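Side-chain contacts in endoglucanase A (Clostridium longisporum, PDB 6Q1I), which hydrolyses internal beta-1,4-glucosidic linkages in cellulose, lichenan and barley beta-glucan, and also degrades xylan, through its family 5 glycoside hydrolase domain: residues T166-E169 and W170-G173; P238-F241 and A242-S246; N251-S255 and S256-Y260; Y302-T305 and A306-R310; N319-E323 and T324-E328. All coordinates share one frame; numbering follows the deposited sequence.

Contact 1 (T166-E169 and W170-G173)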
# COMPACT_ATOMS: atom_id res chain seq x y z
N THR A 166 -21.27 1.74 -5.46
CA THR A 166 -21.92 2.70 -6.33
C THR A 166 -21.32 2.66 -7.72
O THR A 166 -20.23 2.11 -7.92
CB THR A 166 -21.77 4.13 -5.80
OG1 THR A 166 -20.45 4.63 -6.12
CG2 THR A 166 -22.05 4.22 -4.30
N PRO A 167 -21.97 3.28 -8.70
CA PRO A 167 -21.37 3.33 -10.05
C PRO A 167 -20.04 4.05 -10.10
O PRO A 167 -19.26 3.82 -11.03
CB PRO A 167 -22.44 4.05 -10.88
CG PRO A 167 -23.73 3.77 -10.16
CD PRO A 167 -23.35 3.81 -8.70
N TYR A 168 -19.75 4.91 -9.12
CA TYR A 168 -18.55 5.72 -9.09
C TYR A 168 -17.37 5.04 -8.41
O TYR A 168 -16.31 5.67 -8.27
CB TYR A 168 -18.86 7.01 -8.33
CG TYR A 168 -19.95 7.86 -8.95
CD1 TYR A 168 -19.70 8.59 -10.11
CD2 TYR A 168 -21.22 7.94 -8.38
CE1 TYR A 168 -20.67 9.39 -10.67
CE2 TYR A 168 -22.21 8.75 -8.94
CZ TYR A 168 -21.92 9.47 -10.10
OH TYR A 168 -22.85 10.28 -10.69
N GLU A 169 -17.52 3.79 -7.98
CA GLU A 169 -16.48 3.12 -7.21
C GLU A 169 -15.15 3.12 -7.94
O GLU A 169 -14.11 3.47 -7.36
CB GLU A 169 -16.91 1.68 -6.89
CG GLU A 169 -15.85 0.90 -6.13
CD GLU A 169 -16.33 -0.40 -5.53
OE1 GLU A 169 -17.51 -0.80 -5.74
OE2 GLU A 169 -15.50 -1.02 -4.83
N TRP A 170 -15.15 2.72 -9.22
CA TRP A 170 -13.93 2.49 -9.99
C TRP A 170 -13.77 3.47 -11.14
O TRP A 170 -12.92 3.25 -12.02
CB TRP A 170 -13.89 1.05 -10.49
CG TRP A 170 -13.80 0.04 -9.39
CD1 TRP A 170 -14.69 -0.96 -9.12
CD2 TRP A 170 -12.75 -0.07 -8.41
NE1 TRP A 170 -14.25 -1.69 -8.03
CE2 TRP A 170 -13.07 -1.17 -7.58
CE3 TRP A 170 -11.58 0.65 -8.16
CZ2 TRP A 170 -12.25 -1.57 -6.53
CZ3 TRP A 170 -10.76 0.25 -7.11
CH2 TRP A 170 -11.10 -0.84 -6.31
N THR A 171 -14.52 4.57 -11.14
CA THR A 171 -14.45 5.56 -12.20
C THR A 171 -13.85 6.89 -11.74
O THR A 171 -13.92 7.86 -12.48
CB THR A 171 -15.86 5.82 -12.76
OG1 THR A 171 -16.67 6.37 -11.71
CG2 THR A 171 -16.48 4.53 -13.26
N GLY A 172 -13.30 6.95 -10.54
CA GLY A 172 -12.68 8.17 -10.06
C GLY A 172 -13.54 9.02 -9.15
O GLY A 172 -13.12 10.13 -8.78
N GLY A 173 -14.73 8.55 -8.78
CA GLY A 173 -15.52 9.22 -7.78
C GLY A 173 -16.27 10.43 -8.30
O GLY A 173 -16.57 10.58 -9.49
O HOH W 1 -17.47 1.73 -10.81
O HOH W 2 -12.15 5.00 -8.81
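The tightly packed part of this loop is the pairing of E169 with W170, whose side chains run alongside each other in the same direction. The methylene CG of E169 sits over one face of the indole, 3.6 Å from the centroid of the five-membered ring of W170 and 10° off its normal, a CH-pi contact. With E169 CG anti to its own backbone N (chi1 178°) and the chain extended beyond it, the carboxylate continues over the same ring, its plane 17° from that of the indole. E169 OE2 forms a salt bridge with R162 and OE1 accepts from the backbone N of G165, so both oxygens are held.

The remainder is looser, with Y168 and T171 exposed. T166 to E169 form a type I turn, and T166 OG1 accepts from Y168 N at 3.1 Å, an ST turn. T171 OG1 comes within 3.3 Å of Y168 CA, while the bond from G173 N to Y168 O is weak at 3.3 Å; Y168 O is also bonded to Y209 OH. Two waters add to the direct bonds: one links P167 O to W170 N, and a second joins E169 O to G172 N. The positive phi of both G172 and G173 suits glycine.

W170 also touches Q160, which replaces the probable proton donor here. A carboxylate fixed by R162 and G165 thus lays its methylene on an indole beside the probable acid/base position.

Contact 2 (P238-F241 and A242-S246); sequences PYFF and AMDTS
Y239 meets both M243 and D244, one turn or slightly more further along the chain. Among the apolar contacts, the methyl CE of M243 reaches the edge of the Y239 ring near its plane, 3.3 Å from CD1. The chain of M243 bends at chi3 (41°), which turns this methyl back to the ring. D244 CB packs 3.6 Å from Y239 CE2.

The polar side-chain contacts centre on D244. Its OD2 lies at the edge of the F240 ring, 3.7 Å from CD1, with ring and carboxylate planes 84° apart. The same oxygen receives S246 OG at 2.6 Å on its syn lone pair, and a weak bond from S246 N.

Backbone hydrogen bonds close the short helix. A242 N donates to P238 O at 2.8 Å. M243 N and D244 N then share Y239 O, at 3.0 and 3.1 Å, from opposite faces of its carbonyl plane.

P238 follows a cis peptide bond and occupies the N-cap position of helix 239-242, in the segment after strand 229-234 of the TIM barrel. F241 and P238 pack on helix 293-309, F241 also meets W253 in the loop leading to helix 256-275, and K290 NZ donates to the carbonyls of F241 and D244.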
# COMPACT_ATOMS: atom_id res chain seq x y z
N PRO A 238 0.37 -1.92 -17.28
CA PRO A 238 -0.89 -1.47 -17.90
C PRO A 238 -2.01 -2.46 -17.53
O PRO A 238 -1.80 -3.67 -17.54
CB PRO A 238 -0.57 -1.48 -19.39
CG PRO A 238 0.48 -2.57 -19.53
CD PRO A 238 1.27 -2.57 -18.26
N TYR A 239 -3.19 -1.91 -17.22
CA TYR A 239 -4.28 -2.67 -16.61
C TYR A 239 -4.63 -3.95 -17.37
O TYR A 239 -4.82 -5.01 -16.76
CB TYR A 239 -5.51 -1.76 -16.51
CG TYR A 239 -6.77 -2.48 -16.10
CD1 TYR A 239 -7.00 -2.81 -14.78
CD2 TYR A 239 -7.72 -2.84 -17.05
CE1 TYR A 239 -8.14 -3.49 -14.41
CE2 TYR A 239 -8.86 -3.52 -16.69
CZ TYR A 239 -9.07 -3.84 -15.37
OH TYR A 239 -10.21 -4.51 -15.00
N PHE A 240 -4.79 -3.88 -18.69
CA PHE A 240 -5.26 -5.05 -19.41
C PHE A 240 -4.26 -6.20 -19.37
O PHE A 240 -4.66 -7.37 -19.42
CB PHE A 240 -5.63 -4.69 -20.85
CG PHE A 240 -6.88 -3.84 -20.95
CD1 PHE A 240 -8.08 -4.29 -20.44
CD2 PHE A 240 -6.84 -2.61 -21.57
CE1 PHE A 240 -9.22 -3.53 -20.53
CE2 PHE A 240 -7.99 -1.84 -21.67
CZ PHE A 240 -9.18 -2.30 -21.14
N PHE A 241 -2.97 -5.90 -19.26
CA PHE A 241 -1.96 -6.92 -19.07
C PHE A 241 -1.88 -7.36 -17.61
O PHE A 241 -1.90 -8.55 -17.31
CB PHE A 241 -0.59 -6.39 -19.51
CG PHE A 241 0.55 -7.34 -19.23
CD1 PHE A 241 0.89 -8.33 -20.13
CD2 PHE A 241 1.26 -7.26 -18.04
CE1 PHE A 241 1.92 -9.21 -19.86
CE2 PHE A 241 2.30 -8.14 -17.77
CZ PHE A 241 2.62 -9.12 -18.68
N ALA A 242 -1.81 -6.38 -16.71
CA ALA A 242 -1.44 -6.64 -15.32
C ALA A 242 -2.55 -7.28 -14.50
O ALA A 242 -2.27 -8.11 -13.62
CB ALA A 242 -0.99 -5.33 -14.66
N MET A 243 -3.81 -6.92 -14.74
CA MET A 243 -4.87 -7.27 -13.81
C MET A 243 -6.13 -7.83 -14.46
O MET A 243 -6.83 -8.63 -13.85
CB MET A 243 -5.21 -6.03 -12.97
CG MET A 243 -6.21 -6.22 -11.86
SD MET A 243 -6.13 -4.87 -10.66
CE MET A 243 -5.92 -3.45 -11.70
N ASP A 244 -6.43 -7.43 -15.69
CA ASP A 244 -7.72 -7.78 -16.29
C ASP A 244 -7.76 -9.25 -16.70
O ASP A 244 -6.80 -9.79 -17.25
CB ASP A 244 -7.99 -6.88 -17.50
CG ASP A 244 -9.37 -7.11 -18.08
OD1 ASP A 244 -10.35 -6.88 -17.36
OD2 ASP A 244 -9.48 -7.54 -19.25
N THR A 245 -8.91 -9.89 -16.44
CA THR A 245 -9.16 -11.27 -16.86
C THR A 245 -10.35 -11.38 -17.81
O THR A 245 -10.81 -12.50 -18.08
CB THR A 245 -9.41 -12.16 -15.64
OG1 THR A 245 -10.52 -11.66 -14.90
CG2 THR A 245 -8.19 -12.19 -14.75
N SER A 246 -10.85 -10.26 -18.32
CA SER A 246 -11.97 -10.25 -19.24
C SER A 246 -11.49 -10.61 -20.65
O SER A 246 -10.33 -10.98 -20.86
CB SER A 246 -12.63 -8.88 -19.26
OG SER A 246 -11.89 -7.99 -20.07

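Contact 3 (N251-S255 and S256-Y260); sequences NTWGS and SYDKY
Across the junction of S255 with S256 the loop 251-255 turns into helix 256-275, whose first turn is closed by K259 N donating to S255 O at 3.0 Å. S255 and D258 form a capping box at this N-terminus. S255 OG accepts from D258 N at 3.0 Å and 163°; its chi1 of 69° places OG between the backbone N and the carbonyl carbon, turned to the backbone N-H of D258 in the first turn.

In return, D258 OD2 gathers two loop amides. G254 N reaches it on the anti side at 2.9 Å, whereas S255 N, at 3.1 Å, arrives from above the carboxylate plane. The positive phi of G254, which suits glycine, belongs to the bend that presents these two amides together.

The W253 indole covers the box. D258 CB lies over one face, 3.7 Å from the centroid of the five-membered ring of W253, a CH-pi contact, and the carboxylate is turned only 13° from the indole plane. K259 crosses the far end of the ring with CG 3.7 Å from W253 CH2. W253 also touches L299 of helix 293-309. At the edge of the indole, W253 NE1 donates to a water 3.0 Å away that itself donates to D258 O.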
# COMPACT_ATOMS: atom_id res chain seq x y z
N ASN A 251 -1.71 -10.62 -22.64
CA ASN A 251 -0.75 -11.46 -21.94
C ASN A 251 0.70 -11.28 -22.39
O ASN A 251 1.57 -12.04 -21.96
CB ASN A 251 -1.14 -12.94 -21.97
CG ASN A 251 -1.10 -13.53 -23.37
OD1 ASN A 251 -0.73 -12.86 -24.33
ND2 ASN A 251 -1.47 -14.80 -23.48
N THR A 252 0.98 -10.27 -23.21
CA THR A 252 2.34 -9.94 -23.62
C THR A 252 2.62 -8.48 -23.30
O THR A 252 1.71 -7.64 -23.29
CB THR A 252 2.54 -10.20 -25.12
OG1 THR A 252 1.58 -9.45 -25.86
CG2 THR A 252 2.40 -11.68 -25.44
N TRP A 253 3.89 -8.18 -23.06
CA TRP A 253 4.33 -6.83 -22.75
C TRP A 253 5.78 -6.66 -23.18
O TRP A 253 6.59 -7.58 -23.01
CB TRP A 253 4.24 -6.54 -21.25
CG TRP A 253 4.40 -5.07 -20.94
CD1 TRP A 253 3.41 -4.16 -20.83
CD2 TRP A 253 5.63 -4.36 -20.76
NE1 TRP A 253 3.93 -2.92 -20.57
CE2 TRP A 253 5.29 -3.01 -20.52
CE3 TRP A 253 6.98 -4.72 -20.76
CZ2 TRP A 253 6.25 -2.02 -20.30
CZ3 TRP A 253 7.93 -3.75 -20.53
CH2 TRP A 253 7.57 -2.41 -20.31
N GLY A 254 6.10 -5.49 -23.73
CA GLY A 254 7.48 -5.15 -24.03
C GLY A 254 7.76 -4.35 -25.29
O GLY A 254 8.92 -4.13 -25.62
N SER A 255 6.73 -3.89 -25.99
CA SER A 255 6.93 -3.10 -27.20
C SER A 255 7.39 -1.69 -26.86
O SER A 255 7.34 -1.24 -25.71
CB SER A 255 5.63 -3.01 -28.00
OG SER A 255 4.68 -2.22 -27.31
N SER A 256 7.83 -0.97 -27.90
CA SER A 256 8.17 0.44 -27.74
C SER A 256 6.99 1.23 -27.22
O SER A 256 7.14 2.10 -26.35
CB SER A 256 8.64 1.01 -29.08
OG SER A 256 9.88 0.45 -29.46
N TYR A 257 5.79 0.94 -27.74
CA TYR A 257 4.58 1.62 -27.27
C TYR A 257 4.30 1.31 -25.80
O TYR A 257 3.94 2.20 -25.02
CB TYR A 257 3.39 1.21 -28.14
CG TYR A 257 2.05 1.58 -27.55
CD1 TYR A 257 1.50 2.85 -27.76
CD2 TYR A 257 1.33 0.68 -26.78
CE1 TYR A 257 0.27 3.19 -27.20
CE2 TYR A 257 0.11 1.01 -26.22
CZ TYR A 257 -0.42 2.27 -26.44
OH TYR A 257 -1.63 2.60 -25.88
N ASP A 258 4.47 0.04 -25.40
CA ASP A 258 4.27 -0.32 -24.00
C ASP A 258 5.20 0.48 -23.10
O ASP A 258 4.79 0.97 -22.04
CB ASP A 258 4.57 -1.81 -23.78
CG ASP A 258 3.52 -2.75 -24.37
OD1 ASP A 258 2.35 -2.35 -24.51
OD2 ASP A 258 3.89 -3.91 -24.66
N LYS A 259 6.47 0.59 -23.49
CA LYS A 259 7.44 1.31 -22.68
C LYS A 259 7.13 2.80 -22.64
O LYS A 259 7.17 3.42 -21.57
CB LYS A 259 8.85 1.04 -23.22
CG LYS A 259 9.31 -0.37 -22.93
CD LYS A 259 10.57 -0.74 -23.68
CE LYS A 259 11.01 -2.15 -23.32
NZ LYS A 259 12.12 -2.64 -24.18
N TYR A 260 6.80 3.39 -23.79
CA TYR A 260 6.45 4.80 -23.83
C TYR A 260 5.25 5.10 -22.95
O TYR A 260 5.24 6.08 -22.20
CB TYR A 260 6.16 5.21 -25.27
CG TYR A 260 5.65 6.63 -25.40
CD1 TYR A 260 6.53 7.70 -25.40
CD2 TYR A 260 4.29 6.90 -25.51
CE1 TYR A 260 6.06 9.00 -25.51
CE2 TYR A 260 3.82 8.19 -25.62
CZ TYR A 260 4.71 9.23 -25.63
OH TYR A 260 4.26 10.53 -25.74
O HOH W 3 0.97 -4.97 -23.12
O HOH W 4 2.68 -0.22 -20.70
O HOH W 5 11.22 -2.45 -26.78

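Contact 4 (Y302-T305 and A306-R310); sequences YYVT and AAQKR
Y302 to T305 and A306 to K309 form the last two turns of helix 293-309, joined by four successive i to i+4 bonds. A306 N donates to Y302 O and A307 N to Y303 O, followed by Q308 N to V304 O at 2.8 Å and K309 N to T305 O. At R310 the chain leaves the helix, and its backbone N makes just weak bonds to A306 O and A307 O.

The side chains pair at the same spacing. T305 and K309 lie alongside each other: with CG2 of T305 anti to its backbone N, this methyl meets K309 CE at 3.7 Å in the conformer described, a contact that is doubtful because the lysine has a second conformer. T305 OG1 instead bonds to E301 O and to residues of helix 343-356. V304 CG1 touches Q308 CG at 4.1 Å, and the glutamine bends at chi2 (-71°), beyond this contact. A306 CB is 4.2 Å from Y302 CE2, while Y302 OH is bonded to D263. R310 folds back along the helix, its NH1 donating to A306 O at 2.9 Å with the oxygen in the guanidinium plane; its NE forms a salt bridge with D267 of helix 256-275.

Each flank therefore has its own neighbour. Y302, A306 and R310 face helix 256-275, V304, Q308 and K309 face helix 343-356, and Y303, V304 and A307 pack on C314 of strand 314-318. This is the beta-alpha-beta crossover of a TIM barrel, with helix 293-309 linking the parallel strands 280-285 and 314-318.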
# COMPACT_ATOMS: atom_id res chain seq x y z
N TYR A 302 11.33 -3.19 -16.20
CA TYR A 302 11.20 -1.86 -16.79
C TYR A 302 10.49 -0.92 -15.83
O TYR A 302 10.89 0.24 -15.66
CB TYR A 302 10.45 -1.94 -18.11
CG TYR A 302 10.58 -0.66 -18.89
CD1 TYR A 302 11.62 -0.49 -19.80
CD2 TYR A 302 9.70 0.40 -18.69
CE1 TYR A 302 11.77 0.68 -20.49
CE2 TYR A 302 9.85 1.59 -19.40
CZ TYR A 302 10.89 1.71 -20.28
OH TYR A 302 11.07 2.87 -21.00
N TYR A 303 9.43 -1.41 -15.19
CA TYR A 303 8.66 -0.60 -14.25
C TYR A 303 9.54 -0.10 -13.11
O TYR A 303 9.55 1.10 -12.81
CB TYR A 303 7.50 -1.45 -13.74
CG TYR A 303 6.36 -0.74 -13.03
CD1 TYR A 303 6.57 0.05 -11.90
CD2 TYR A 303 5.04 -0.94 -13.44
CE1 TYR A 303 5.52 0.65 -11.24
CE2 TYR A 303 3.98 -0.35 -12.77
CZ TYR A 303 4.23 0.46 -11.68
OH TYR A 303 3.19 1.06 -11.00
N VAL A 304 10.28 -0.99 -12.46
CA VAL A 304 11.11 -0.58 -11.34
C VAL A 304 12.20 0.39 -11.80
O VAL A 304 12.47 1.39 -11.13
CB VAL A 304 11.69 -1.79 -10.59
CG1 VAL A 304 12.64 -1.34 -9.52
CG2 VAL A 304 10.58 -2.64 -9.99
N THR A 305 12.84 0.10 -12.93
CA THR A 305 13.88 1.01 -13.43
C THR A 305 13.30 2.39 -13.70
O THR A 305 13.86 3.40 -13.28
CB THR A 305 14.51 0.45 -14.72
OG1 THR A 305 15.10 -0.83 -14.47
CG2 THR A 305 15.61 1.38 -15.22
N ALA A 306 12.17 2.45 -14.39
CA ALA A 306 11.57 3.73 -14.76
C ALA A 306 11.11 4.49 -13.53
O ALA A 306 11.28 5.72 -13.44
CB ALA A 306 10.39 3.49 -15.70
N ALA A 307 10.53 3.80 -12.56
CA ALA A 307 10.09 4.47 -11.35
C ALA A 307 11.28 4.96 -10.53
O ALA A 307 11.29 6.10 -10.06
CB ALA A 307 9.24 3.52 -10.52
N GLN A 308 12.29 4.11 -10.36
CA GLN A 308 13.44 4.50 -9.55
C GLN A 308 14.26 5.62 -10.20
O GLN A 308 14.79 6.48 -9.49
CB GLN A 308 14.28 3.26 -9.23
CG GLN A 308 13.63 2.40 -8.15
CD GLN A 308 13.70 3.07 -6.81
OE1 GLN A 308 14.75 3.06 -6.16
NE2 GLN A 308 12.61 3.72 -6.41
N LYS A 309 14.36 5.64 -11.53
CA LYS A 309 15.01 6.76 -12.22
C LYS A 309 14.32 8.08 -11.90
O LYS A 309 14.95 9.14 -11.96
CB LYS A 309 14.97 6.55 -13.73
CG LYS A 309 16.03 5.59 -14.27
CD LYS A 309 15.94 5.45 -15.79
CE LYS A 309 17.08 4.59 -16.34
NZ LYS A 309 16.88 4.26 -17.78
N ARG A 310 13.03 8.03 -11.59
CA ARG A 310 12.23 9.20 -11.25
C ARG A 310 12.13 9.43 -9.75
O ARG A 310 11.43 10.36 -9.33
CB ARG A 310 10.83 9.04 -11.86
CG ARG A 310 10.82 9.12 -13.38
CD ARG A 310 9.56 8.54 -13.99
NE ARG A 310 9.49 8.78 -15.42
CZ ARG A 310 10.14 8.07 -16.34
NH1 ARG A 310 10.91 7.04 -16.00
NH2 ARG A 310 10.03 8.39 -17.62

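Contact 5 (N319-E323 and T324-E328); sequences NNYAE and TNKGE
The Y321 ring meets two backbone carbonyls at its edge, near its plane: G327 O lies 3.5 Å from CE2 and E328 O lies 3.7 Å from CD2. Over one face, towards the rim, sits the backbone N of E323. K326 reaches the hydroxyl end, where its CG is 3.5 Å from Y321 OH, the two side chains crossing at a slant. Y321 CG stands anti to the backbone N (chi1 -176°), carrying the ring across the loop to its returning limb, 326-328.

The second flat group, the N319 amide, is gripped at both ends. Its ND2 donates to E328 O at 2.8 Å in a nearly straight bond (178°), with the acceptor in the amide plane. At the other end, OD1 accepts from Y321 N, two residues on, at 3.2 Å, an Asx turn; the donor stands above the carbonyl plane. The two bonds fix the rotation of a buried amide, and E328 O is shared between this bond and the edge of Y321.

At the far end the chain reverses through a type II turn from E323 to K326, closed by a weak bond of 3.4 Å from K326 N to E323 O. N325, in the third position, takes a positive phi (64°).

The whole forms a loop following strand 314-318, the eighth of the TIM barrel, at the C-terminal strand ends where family 5 enzymes carry their active site.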
# COMPACT_ATOMS: atom_id res chain seq x y z
N ASN A 319 0.21 -11.47 -2.44
CA ASN A 319 -0.81 -12.12 -1.64
C ASN A 319 -0.61 -13.62 -1.50
O ASN A 319 -1.49 -14.30 -0.99
CB ASN A 319 -2.21 -11.82 -2.19
CG ASN A 319 -2.38 -12.24 -3.63
OD1 ASN A 319 -1.50 -12.86 -4.22
ND2 ASN A 319 -3.52 -11.89 -4.21
N ASN A 320 0.55 -14.14 -1.91
CA ASN A 320 0.87 -15.56 -1.78
C ASN A 320 -0.07 -16.44 -2.59
O ASN A 320 -0.22 -17.63 -2.29
CB ASN A 320 0.91 -15.99 -0.31
CG ASN A 320 1.47 -17.39 -0.10
OD1 ASN A 320 2.44 -17.81 -0.74
ND2 ASN A 320 0.87 -18.10 0.85
N TYR A 321 -0.69 -15.89 -3.64
CA TYR A 321 -1.65 -16.62 -4.47
C TYR A 321 -1.14 -16.59 -5.91
O TYR A 321 -1.07 -15.53 -6.53
CB TYR A 321 -3.04 -16.00 -4.35
CG TYR A 321 -4.15 -16.72 -5.10
CD1 TYR A 321 -4.30 -18.10 -5.00
CD2 TYR A 321 -5.06 -16.02 -5.87
CE1 TYR A 321 -5.31 -18.76 -5.67
CE2 TYR A 321 -6.08 -16.67 -6.54
CZ TYR A 321 -6.21 -18.04 -6.44
OH TYR A 321 -7.22 -18.69 -7.11
N ALA A 322 -0.80 -17.76 -6.45
CA ALA A 322 -0.10 -17.82 -7.73
C ALA A 322 -0.70 -18.84 -8.69
O ALA A 322 -0.05 -19.21 -9.67
CB ALA A 322 1.39 -18.11 -7.51
N GLU A 323 -1.94 -19.26 -8.45
CA GLU A 323 -2.54 -20.31 -9.27
C GLU A 323 -2.68 -19.86 -10.72
O GLU A 323 -3.16 -18.76 -11.01
CB GLU A 323 -3.90 -20.70 -8.68
CG GLU A 323 -3.79 -21.49 -7.39
CD GLU A 323 -3.04 -22.80 -7.57
OE1 GLU A 323 -3.43 -23.59 -8.45
OE2 GLU A 323 -2.05 -23.02 -6.84
N THR A 324 -2.26 -20.72 -11.63
CA THR A 324 -2.28 -20.36 -13.04
C THR A 324 -3.69 -20.01 -13.50
O THR A 324 -4.66 -20.68 -13.14
CB THR A 324 -1.75 -21.53 -13.86
OG1 THR A 324 -1.59 -21.11 -15.22
CG2 THR A 324 -2.72 -22.71 -13.79
N ASN A 325 -3.79 -18.92 -14.27
CA ASN A 325 -5.00 -18.51 -14.99
C ASN A 325 -6.17 -18.15 -14.07
O ASN A 325 -7.33 -18.20 -14.49
CB ASN A 325 -5.42 -19.56 -16.02
CG ASN A 325 -4.37 -19.78 -17.10
OD1 ASN A 325 -3.77 -18.83 -17.61
ND2 ASN A 325 -4.15 -21.04 -17.46
N LYS A 326 -5.90 -17.78 -12.82
CA LYS A 326 -6.92 -17.24 -11.93
C LYS A 326 -6.69 -15.75 -11.73
O LYS A 326 -5.58 -15.23 -11.93
CB LYS A 326 -6.91 -17.95 -10.57
CG LYS A 326 -7.66 -19.30 -10.54
CD LYS A 326 -9.18 -19.09 -10.33
CE LYS A 326 -9.89 -20.39 -9.94
NZ LYS A 326 -11.39 -20.24 -9.85
N GLY A 327 -7.74 -15.05 -11.33
CA GLY A 327 -7.61 -13.62 -11.08
C GLY A 327 -6.85 -13.34 -9.80
O GLY A 327 -6.81 -14.16 -8.88
N GLU A 328 -6.23 -12.17 -9.75
CA GLU A 328 -5.56 -11.66 -8.55
C GLU A 328 -4.41 -12.55 -8.09
O GLU A 328 -4.07 -12.59 -6.90
CB GLU A 328 -6.56 -11.40 -7.42
CG GLU A 328 -7.62 -10.36 -7.79
CD GLU A 328 -7.04 -8.95 -7.90
OE1 GLU A 328 -6.66 -8.39 -6.85
OE2 GLU A 328 -6.95 -8.41 -9.03

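How the contacts relate
Contacts 2, 3 and 4 form a connected patch. F241 CD1 of contact 2 lies 3.3 Å from T252 O of contact 3, and W253 CH2 of contact 3 packs 3.7 Å from Y302 CB of contact 4, so the loop leading into helix 256-275 touches both. Contact 2 also meets contact 5, T245 CG2 lying 4.0 Å from G327 CA. Contact 1 stands apart, its nearest atoms about 8 Å from contact 2. Around the two probable catalytic positions, both changed to glutamine in this structure (Q160 and Q284), the side chain of W170 comes within about 4 Å of that of Q160; that of M243 is about 8 Å from each. Contact 3 lies away from the site.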